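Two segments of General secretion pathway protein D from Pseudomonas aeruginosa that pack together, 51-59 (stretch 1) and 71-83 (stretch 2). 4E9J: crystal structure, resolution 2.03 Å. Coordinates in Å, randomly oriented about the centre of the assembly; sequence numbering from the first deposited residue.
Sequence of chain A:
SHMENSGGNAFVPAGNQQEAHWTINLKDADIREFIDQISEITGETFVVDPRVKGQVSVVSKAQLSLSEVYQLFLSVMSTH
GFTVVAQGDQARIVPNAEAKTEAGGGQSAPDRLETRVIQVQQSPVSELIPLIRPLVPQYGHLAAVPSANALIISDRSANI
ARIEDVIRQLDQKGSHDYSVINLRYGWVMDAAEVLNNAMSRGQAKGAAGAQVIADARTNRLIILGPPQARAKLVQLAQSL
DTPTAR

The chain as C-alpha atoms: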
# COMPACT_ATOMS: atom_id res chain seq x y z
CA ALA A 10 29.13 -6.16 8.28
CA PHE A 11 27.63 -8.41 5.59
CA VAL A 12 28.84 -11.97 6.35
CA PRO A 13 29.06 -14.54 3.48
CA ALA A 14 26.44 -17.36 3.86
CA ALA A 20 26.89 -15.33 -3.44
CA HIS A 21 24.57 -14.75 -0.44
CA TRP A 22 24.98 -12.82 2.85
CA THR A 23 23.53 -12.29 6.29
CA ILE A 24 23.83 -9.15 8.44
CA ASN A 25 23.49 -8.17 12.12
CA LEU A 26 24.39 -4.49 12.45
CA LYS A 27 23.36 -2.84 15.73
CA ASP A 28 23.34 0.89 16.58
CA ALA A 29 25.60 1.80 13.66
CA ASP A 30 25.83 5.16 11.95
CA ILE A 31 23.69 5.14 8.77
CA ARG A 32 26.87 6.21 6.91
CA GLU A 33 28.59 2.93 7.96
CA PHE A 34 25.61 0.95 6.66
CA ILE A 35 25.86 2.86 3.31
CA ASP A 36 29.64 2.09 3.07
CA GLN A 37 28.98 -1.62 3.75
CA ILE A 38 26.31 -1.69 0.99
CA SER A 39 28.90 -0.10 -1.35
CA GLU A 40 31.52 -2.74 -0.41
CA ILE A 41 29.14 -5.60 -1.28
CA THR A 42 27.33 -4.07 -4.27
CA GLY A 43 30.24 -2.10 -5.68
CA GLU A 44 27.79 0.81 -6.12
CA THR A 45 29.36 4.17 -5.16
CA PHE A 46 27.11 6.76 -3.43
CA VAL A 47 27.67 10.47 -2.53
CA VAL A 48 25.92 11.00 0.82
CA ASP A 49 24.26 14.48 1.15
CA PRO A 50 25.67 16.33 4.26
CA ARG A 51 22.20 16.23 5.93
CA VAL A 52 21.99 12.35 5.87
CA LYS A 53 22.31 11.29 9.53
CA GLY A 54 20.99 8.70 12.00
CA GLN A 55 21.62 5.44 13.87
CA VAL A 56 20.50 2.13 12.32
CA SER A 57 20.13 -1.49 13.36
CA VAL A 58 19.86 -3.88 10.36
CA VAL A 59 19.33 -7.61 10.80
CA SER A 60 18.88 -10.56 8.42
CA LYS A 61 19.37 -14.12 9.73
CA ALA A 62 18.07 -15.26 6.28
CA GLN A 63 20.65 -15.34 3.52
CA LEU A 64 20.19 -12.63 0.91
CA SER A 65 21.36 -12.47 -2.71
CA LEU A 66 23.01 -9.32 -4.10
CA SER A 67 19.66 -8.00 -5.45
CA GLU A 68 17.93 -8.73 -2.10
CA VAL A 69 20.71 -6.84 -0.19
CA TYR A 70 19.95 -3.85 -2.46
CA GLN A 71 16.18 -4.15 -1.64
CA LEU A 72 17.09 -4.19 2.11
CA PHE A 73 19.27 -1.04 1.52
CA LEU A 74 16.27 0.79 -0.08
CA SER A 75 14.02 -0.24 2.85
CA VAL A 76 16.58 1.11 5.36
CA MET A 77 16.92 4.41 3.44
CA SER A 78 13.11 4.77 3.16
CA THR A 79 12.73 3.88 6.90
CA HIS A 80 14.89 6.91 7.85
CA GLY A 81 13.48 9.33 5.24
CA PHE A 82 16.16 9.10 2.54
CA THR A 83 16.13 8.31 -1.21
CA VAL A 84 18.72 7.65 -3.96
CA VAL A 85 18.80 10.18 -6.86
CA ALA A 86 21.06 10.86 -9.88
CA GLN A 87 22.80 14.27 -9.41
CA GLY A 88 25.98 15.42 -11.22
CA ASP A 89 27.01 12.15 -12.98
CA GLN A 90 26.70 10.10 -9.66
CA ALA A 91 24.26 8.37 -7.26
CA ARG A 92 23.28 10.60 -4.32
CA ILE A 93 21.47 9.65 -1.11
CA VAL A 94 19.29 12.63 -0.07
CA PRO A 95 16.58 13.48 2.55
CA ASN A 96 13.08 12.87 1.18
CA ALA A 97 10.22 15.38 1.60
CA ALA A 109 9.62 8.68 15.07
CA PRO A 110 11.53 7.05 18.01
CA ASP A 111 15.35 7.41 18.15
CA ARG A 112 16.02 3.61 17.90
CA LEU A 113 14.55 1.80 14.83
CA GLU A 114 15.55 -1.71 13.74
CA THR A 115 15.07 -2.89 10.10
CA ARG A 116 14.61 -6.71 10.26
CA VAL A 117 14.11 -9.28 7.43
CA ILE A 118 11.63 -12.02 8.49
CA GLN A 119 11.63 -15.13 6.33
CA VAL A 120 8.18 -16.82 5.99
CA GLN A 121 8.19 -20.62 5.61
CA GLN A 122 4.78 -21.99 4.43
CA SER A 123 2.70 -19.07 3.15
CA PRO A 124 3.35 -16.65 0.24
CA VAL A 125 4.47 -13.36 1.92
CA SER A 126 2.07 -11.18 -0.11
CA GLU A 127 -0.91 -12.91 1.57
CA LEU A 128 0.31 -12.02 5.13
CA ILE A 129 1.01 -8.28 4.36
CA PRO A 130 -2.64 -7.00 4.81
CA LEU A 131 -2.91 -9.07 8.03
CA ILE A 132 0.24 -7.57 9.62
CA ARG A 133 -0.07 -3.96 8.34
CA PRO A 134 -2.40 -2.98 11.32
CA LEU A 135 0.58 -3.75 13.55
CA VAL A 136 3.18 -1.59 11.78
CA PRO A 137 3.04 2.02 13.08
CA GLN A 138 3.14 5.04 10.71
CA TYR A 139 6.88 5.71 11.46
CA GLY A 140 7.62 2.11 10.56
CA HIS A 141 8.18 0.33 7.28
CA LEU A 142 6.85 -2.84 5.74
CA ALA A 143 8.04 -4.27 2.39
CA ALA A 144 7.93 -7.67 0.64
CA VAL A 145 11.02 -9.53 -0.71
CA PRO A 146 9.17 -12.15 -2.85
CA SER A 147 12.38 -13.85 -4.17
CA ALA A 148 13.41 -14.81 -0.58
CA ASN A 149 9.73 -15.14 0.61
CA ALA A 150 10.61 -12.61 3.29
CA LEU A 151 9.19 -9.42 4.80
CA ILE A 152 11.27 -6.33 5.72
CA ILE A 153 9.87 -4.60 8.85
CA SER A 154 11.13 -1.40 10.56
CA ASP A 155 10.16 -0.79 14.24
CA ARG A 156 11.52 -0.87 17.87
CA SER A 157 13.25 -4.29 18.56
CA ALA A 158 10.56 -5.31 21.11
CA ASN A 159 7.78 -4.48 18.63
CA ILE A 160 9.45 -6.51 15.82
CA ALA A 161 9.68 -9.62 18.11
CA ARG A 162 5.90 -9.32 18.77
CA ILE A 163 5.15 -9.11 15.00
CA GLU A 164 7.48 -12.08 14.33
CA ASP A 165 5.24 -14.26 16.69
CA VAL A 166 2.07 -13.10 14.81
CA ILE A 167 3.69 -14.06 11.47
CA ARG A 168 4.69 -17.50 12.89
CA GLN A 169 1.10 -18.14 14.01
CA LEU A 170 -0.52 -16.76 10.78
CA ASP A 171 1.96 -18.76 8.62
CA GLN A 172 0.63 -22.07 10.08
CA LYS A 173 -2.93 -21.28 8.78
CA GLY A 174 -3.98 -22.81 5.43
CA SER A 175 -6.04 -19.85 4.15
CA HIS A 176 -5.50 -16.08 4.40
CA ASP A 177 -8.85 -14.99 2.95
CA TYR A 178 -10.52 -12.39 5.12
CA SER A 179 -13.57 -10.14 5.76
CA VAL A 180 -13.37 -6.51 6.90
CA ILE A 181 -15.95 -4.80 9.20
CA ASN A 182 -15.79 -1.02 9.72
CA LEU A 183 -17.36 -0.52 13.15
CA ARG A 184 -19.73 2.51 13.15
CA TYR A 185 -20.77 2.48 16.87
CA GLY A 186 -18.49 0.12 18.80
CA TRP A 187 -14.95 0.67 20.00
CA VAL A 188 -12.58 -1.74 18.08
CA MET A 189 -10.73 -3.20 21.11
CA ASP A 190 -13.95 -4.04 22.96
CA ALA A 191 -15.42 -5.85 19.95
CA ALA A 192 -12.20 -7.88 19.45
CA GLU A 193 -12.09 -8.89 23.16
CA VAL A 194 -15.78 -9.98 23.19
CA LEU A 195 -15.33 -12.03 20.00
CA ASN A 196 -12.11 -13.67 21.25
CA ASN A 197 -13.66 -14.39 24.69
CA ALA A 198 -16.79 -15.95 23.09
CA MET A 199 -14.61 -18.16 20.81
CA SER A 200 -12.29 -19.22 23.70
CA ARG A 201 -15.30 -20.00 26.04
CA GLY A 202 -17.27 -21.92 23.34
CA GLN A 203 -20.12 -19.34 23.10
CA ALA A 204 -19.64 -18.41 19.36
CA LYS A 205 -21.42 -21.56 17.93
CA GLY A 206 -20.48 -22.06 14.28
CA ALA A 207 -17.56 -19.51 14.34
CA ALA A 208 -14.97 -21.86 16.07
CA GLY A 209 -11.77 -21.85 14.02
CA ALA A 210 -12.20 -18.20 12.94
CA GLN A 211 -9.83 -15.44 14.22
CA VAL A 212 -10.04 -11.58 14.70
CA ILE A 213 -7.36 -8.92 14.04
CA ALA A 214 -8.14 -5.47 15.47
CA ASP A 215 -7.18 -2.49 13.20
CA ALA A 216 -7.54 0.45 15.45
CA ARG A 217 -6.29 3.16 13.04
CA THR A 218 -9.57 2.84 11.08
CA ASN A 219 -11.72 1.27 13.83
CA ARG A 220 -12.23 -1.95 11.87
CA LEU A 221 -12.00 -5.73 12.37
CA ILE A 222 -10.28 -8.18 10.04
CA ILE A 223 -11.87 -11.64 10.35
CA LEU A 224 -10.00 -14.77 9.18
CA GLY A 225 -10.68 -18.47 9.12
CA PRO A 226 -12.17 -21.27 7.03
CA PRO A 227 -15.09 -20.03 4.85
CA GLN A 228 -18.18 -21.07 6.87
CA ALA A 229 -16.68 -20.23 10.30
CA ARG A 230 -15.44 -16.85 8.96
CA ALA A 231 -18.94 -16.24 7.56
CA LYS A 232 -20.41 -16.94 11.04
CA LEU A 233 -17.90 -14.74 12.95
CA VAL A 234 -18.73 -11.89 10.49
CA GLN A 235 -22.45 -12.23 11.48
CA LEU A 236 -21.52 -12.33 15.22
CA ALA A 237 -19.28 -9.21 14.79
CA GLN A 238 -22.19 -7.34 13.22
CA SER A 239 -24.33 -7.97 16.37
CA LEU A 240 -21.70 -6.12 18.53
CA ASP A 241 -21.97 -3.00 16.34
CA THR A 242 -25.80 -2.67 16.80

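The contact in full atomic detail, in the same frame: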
# COMPACT_ATOMS: atom_id res chain seq x y z
N ARG A 51 23.32 16.34 4.99
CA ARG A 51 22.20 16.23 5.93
C ARG A 51 21.80 14.79 6.29
O ARG A 51 21.00 14.62 7.21
CB ARG A 51 20.95 16.94 5.38
CG ARG A 51 21.06 18.44 5.21
CD ARG A 51 19.90 18.95 4.38
NE ARG A 51 20.08 18.63 2.96
CZ ARG A 51 19.22 18.96 1.99
NH1 ARG A 51 18.10 19.61 2.27
NH2 ARG A 51 19.49 18.63 0.73
N VAL A 52 22.34 13.75 5.58
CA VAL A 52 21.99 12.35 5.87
C VAL A 52 22.65 11.95 7.19
O VAL A 52 23.87 11.96 7.30
CB VAL A 52 22.38 11.37 4.73
CG1 VAL A 52 21.99 9.92 5.08
CG2 VAL A 52 21.74 11.77 3.41
N LYS A 53 21.84 11.61 8.19
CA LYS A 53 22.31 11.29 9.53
C LYS A 53 21.37 10.29 10.18
O LYS A 53 20.29 10.05 9.65
CB LYS A 53 22.39 12.57 10.40
N GLY A 54 21.80 9.67 11.28
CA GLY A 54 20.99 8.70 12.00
C GLY A 54 21.73 7.44 12.39
O GLY A 54 22.78 7.11 11.82
N GLN A 55 21.14 6.72 13.35
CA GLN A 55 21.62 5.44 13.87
C GLN A 55 20.69 4.35 13.34
O GLN A 55 19.48 4.53 13.35
CB GLN A 55 21.57 5.42 15.40
CG GLN A 55 22.58 6.26 16.16
CD GLN A 55 24.01 5.99 15.77
OE1 GLN A 55 24.61 5.00 16.21
NE2 GLN A 55 24.58 6.84 14.95
N VAL A 56 21.26 3.25 12.85
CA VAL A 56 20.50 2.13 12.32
C VAL A 56 20.91 0.80 12.92
O VAL A 56 22.07 0.60 13.31
CB VAL A 56 20.54 2.09 10.77
CG1 VAL A 56 20.10 3.44 10.20
CG2 VAL A 56 21.91 1.69 10.24
N SER A 57 19.93 -0.10 13.00
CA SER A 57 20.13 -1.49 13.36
C SER A 57 19.49 -2.28 12.20
O SER A 57 18.33 -2.05 11.87
CB SER A 57 19.49 -1.81 14.71
OG SER A 57 20.09 -1.06 15.76
N VAL A 58 20.29 -3.13 11.54
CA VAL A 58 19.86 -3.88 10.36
C VAL A 58 20.20 -5.33 10.58
O VAL A 58 21.37 -5.65 10.82
CB VAL A 58 20.54 -3.33 9.10
CG1 VAL A 58 20.02 -4.03 7.84
CG2 VAL A 58 20.34 -1.83 9.00
N VAL A 59 19.20 -6.20 10.47
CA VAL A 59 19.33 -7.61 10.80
C VAL A 59 18.66 -8.51 9.78
O VAL A 59 17.50 -8.28 9.44
CB VAL A 59 18.75 -7.84 12.21
CG1 VAL A 59 18.73 -9.32 12.59
CG2 VAL A 59 19.48 -7.01 13.25
N GLN A 71 17.56 -4.42 -2.09
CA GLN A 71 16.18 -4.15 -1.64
C GLN A 71 16.19 -3.76 -0.14
O GLN A 71 15.51 -2.82 0.26
CB GLN A 71 15.26 -5.37 -1.84
CG GLN A 71 14.90 -5.69 -3.28
CD GLN A 71 14.08 -6.96 -3.33
OE1 GLN A 71 12.97 -7.04 -2.78
NE2 GLN A 71 14.62 -8.02 -3.94
N LEU A 72 16.97 -4.49 0.68
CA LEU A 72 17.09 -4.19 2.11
C LEU A 72 17.68 -2.76 2.30
O LEU A 72 17.17 -2.00 3.13
CB LEU A 72 17.94 -5.25 2.80
CG LEU A 72 18.34 -4.98 4.25
CD1 LEU A 72 17.11 -4.87 5.13
CD2 LEU A 72 19.27 -6.08 4.76
N PHE A 73 18.69 -2.39 1.52
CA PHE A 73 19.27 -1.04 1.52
C PHE A 73 18.20 0.03 1.27
O PHE A 73 18.12 0.99 2.01
CB PHE A 73 20.38 -0.93 0.47
CG PHE A 73 20.78 0.47 0.05
CD1 PHE A 73 21.46 1.30 0.93
CD2 PHE A 73 20.57 0.91 -1.24
CE1 PHE A 73 21.91 2.56 0.52
CE2 PHE A 73 20.99 2.18 -1.64
CZ PHE A 73 21.64 3.01 -0.75
N LEU A 74 17.35 -0.18 0.25
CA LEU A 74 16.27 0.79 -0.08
C LEU A 74 15.26 0.91 1.05
O LEU A 74 14.80 2.02 1.33
CB LEU A 74 15.57 0.40 -1.38
CG LEU A 74 16.42 0.42 -2.65
CD1 LEU A 74 15.58 0.04 -3.86
CD2 LEU A 74 17.09 1.75 -2.85
N SER A 75 14.93 -0.21 1.72
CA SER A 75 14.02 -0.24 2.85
C SER A 75 14.61 0.52 4.02
O SER A 75 13.87 1.24 4.69
CB SER A 75 13.71 -1.67 3.27
OG SER A 75 12.60 -2.18 2.55
N VAL A 76 15.92 0.38 4.27
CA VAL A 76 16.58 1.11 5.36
C VAL A 76 16.59 2.61 5.05
O VAL A 76 16.27 3.42 5.92
CB VAL A 76 17.99 0.54 5.67
CG1 VAL A 76 18.80 1.46 6.59
CG2 VAL A 76 17.86 -0.85 6.31
N MET A 77 16.89 2.99 3.82
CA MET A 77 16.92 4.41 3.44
C MET A 77 15.52 5.01 3.61
O MET A 77 15.36 6.01 4.30
CB MET A 77 17.35 4.55 1.96
CG MET A 77 18.86 4.38 1.67
SD MET A 77 20.06 5.21 2.75
CE MET A 77 20.44 3.93 3.81
N SER A 78 14.50 4.36 3.02
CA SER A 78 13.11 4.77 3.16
C SER A 78 12.65 4.82 4.61
O SER A 78 11.99 5.79 4.98
CB SER A 78 12.18 3.86 2.35
OG SER A 78 10.82 4.18 2.57
N THR A 79 13.09 3.86 5.47
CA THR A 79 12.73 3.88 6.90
C THR A 79 13.16 5.18 7.58
O THR A 79 12.41 5.70 8.39
CB THR A 79 13.32 2.67 7.66
OG1 THR A 79 12.67 1.46 7.21
CG2 THR A 79 13.17 2.77 9.21
N HIS A 80 14.33 5.72 7.22
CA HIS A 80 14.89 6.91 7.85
C HIS A 80 14.69 8.20 7.04
O HIS A 80 15.26 9.23 7.39
CB HIS A 80 16.37 6.65 8.19
CG HIS A 80 16.53 5.50 9.13
ND1 HIS A 80 16.57 5.78 10.48
CD2 HIS A 80 16.47 4.17 8.98
CE1 HIS A 80 16.57 4.62 11.10
NE2 HIS A 80 16.51 3.63 10.28
N GLY A 81 13.83 8.16 6.03
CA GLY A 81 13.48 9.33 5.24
C GLY A 81 14.48 9.77 4.21
O GLY A 81 14.56 10.97 3.92
N PHE A 82 15.20 8.82 3.59
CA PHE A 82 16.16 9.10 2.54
C PHE A 82 15.78 8.40 1.24
O PHE A 82 15.07 7.40 1.27
CB PHE A 82 17.58 8.69 2.97
CG PHE A 82 17.97 9.31 4.29
CD1 PHE A 82 18.10 10.68 4.42
CD2 PHE A 82 18.11 8.53 5.43
CE1 PHE A 82 18.37 11.27 5.66
CE2 PHE A 82 18.39 9.12 6.67
CZ PHE A 82 18.51 10.48 6.77
N THR A 83 16.32 8.88 0.11
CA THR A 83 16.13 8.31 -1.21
C THR A 83 17.40 8.47 -2.05
O THR A 83 18.19 9.38 -1.78
CB THR A 83 14.87 8.95 -1.87
OG1 THR A 83 14.59 8.29 -3.09
CG2 THR A 83 15.01 10.42 -2.10
O HOH W 1 16.81 0.73 10.77

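The contact is a small, predominantly apolar packing of a strand and the loop before it against one side of a helix, the turn that follows and the start of the next strand, with no direct hydrogen bond between the modelled atoms of the two stretches. Strand 55-59 runs roughly antiparallel to helix 71-79, at 147° between their directions, and the axes come within 10.4 Å, close enough for short aliphatic side chains to fill the space between them. Alternation along the strand turns Val-56 and Val-58 toward the helix, while Ser-57 points away. Val-58 meets two residues one helical turn apart: its CG1 lies 3.8 Å from Leu-72 CD2, and its CG2 lies 3.8 Å from Val-76 CG2. Val-56 touches Val-76 more loosely, CG1 to CG1 at 4.3 Å, and comes closer to His-80, just past the end of the helix. Val-56 CG1 sits over one face of that imidazole, 3.6 Å from His-80 NE2, in a CH-pi contact.

His-80 is the first residue to leave helical geometry, and its ring reaches the strand with chi1 in the m rotamer. A water adds a polar link here, 3.0 Å from His-80 NE2 and joined by a weak hydrogen bond to Ser-57 O at 3.4 Å.

Beyond the turn, Phe-82 buries the largest area of any residue in the contact. Its backbone is held back against the helix end by a hydrogen bond from Phe-82 N to Met-77 O (2.9 Å). Val-52 CG1 lies almost on the normal through the centre of the phenyl ring, 3.9 Å from Phe-82 CE1, a second CH-pi contact. Lys-53 instead approaches the ring edge through its backbone, with Lys-53 O 3.4 Å from Phe-82 CZ, while its CB points away.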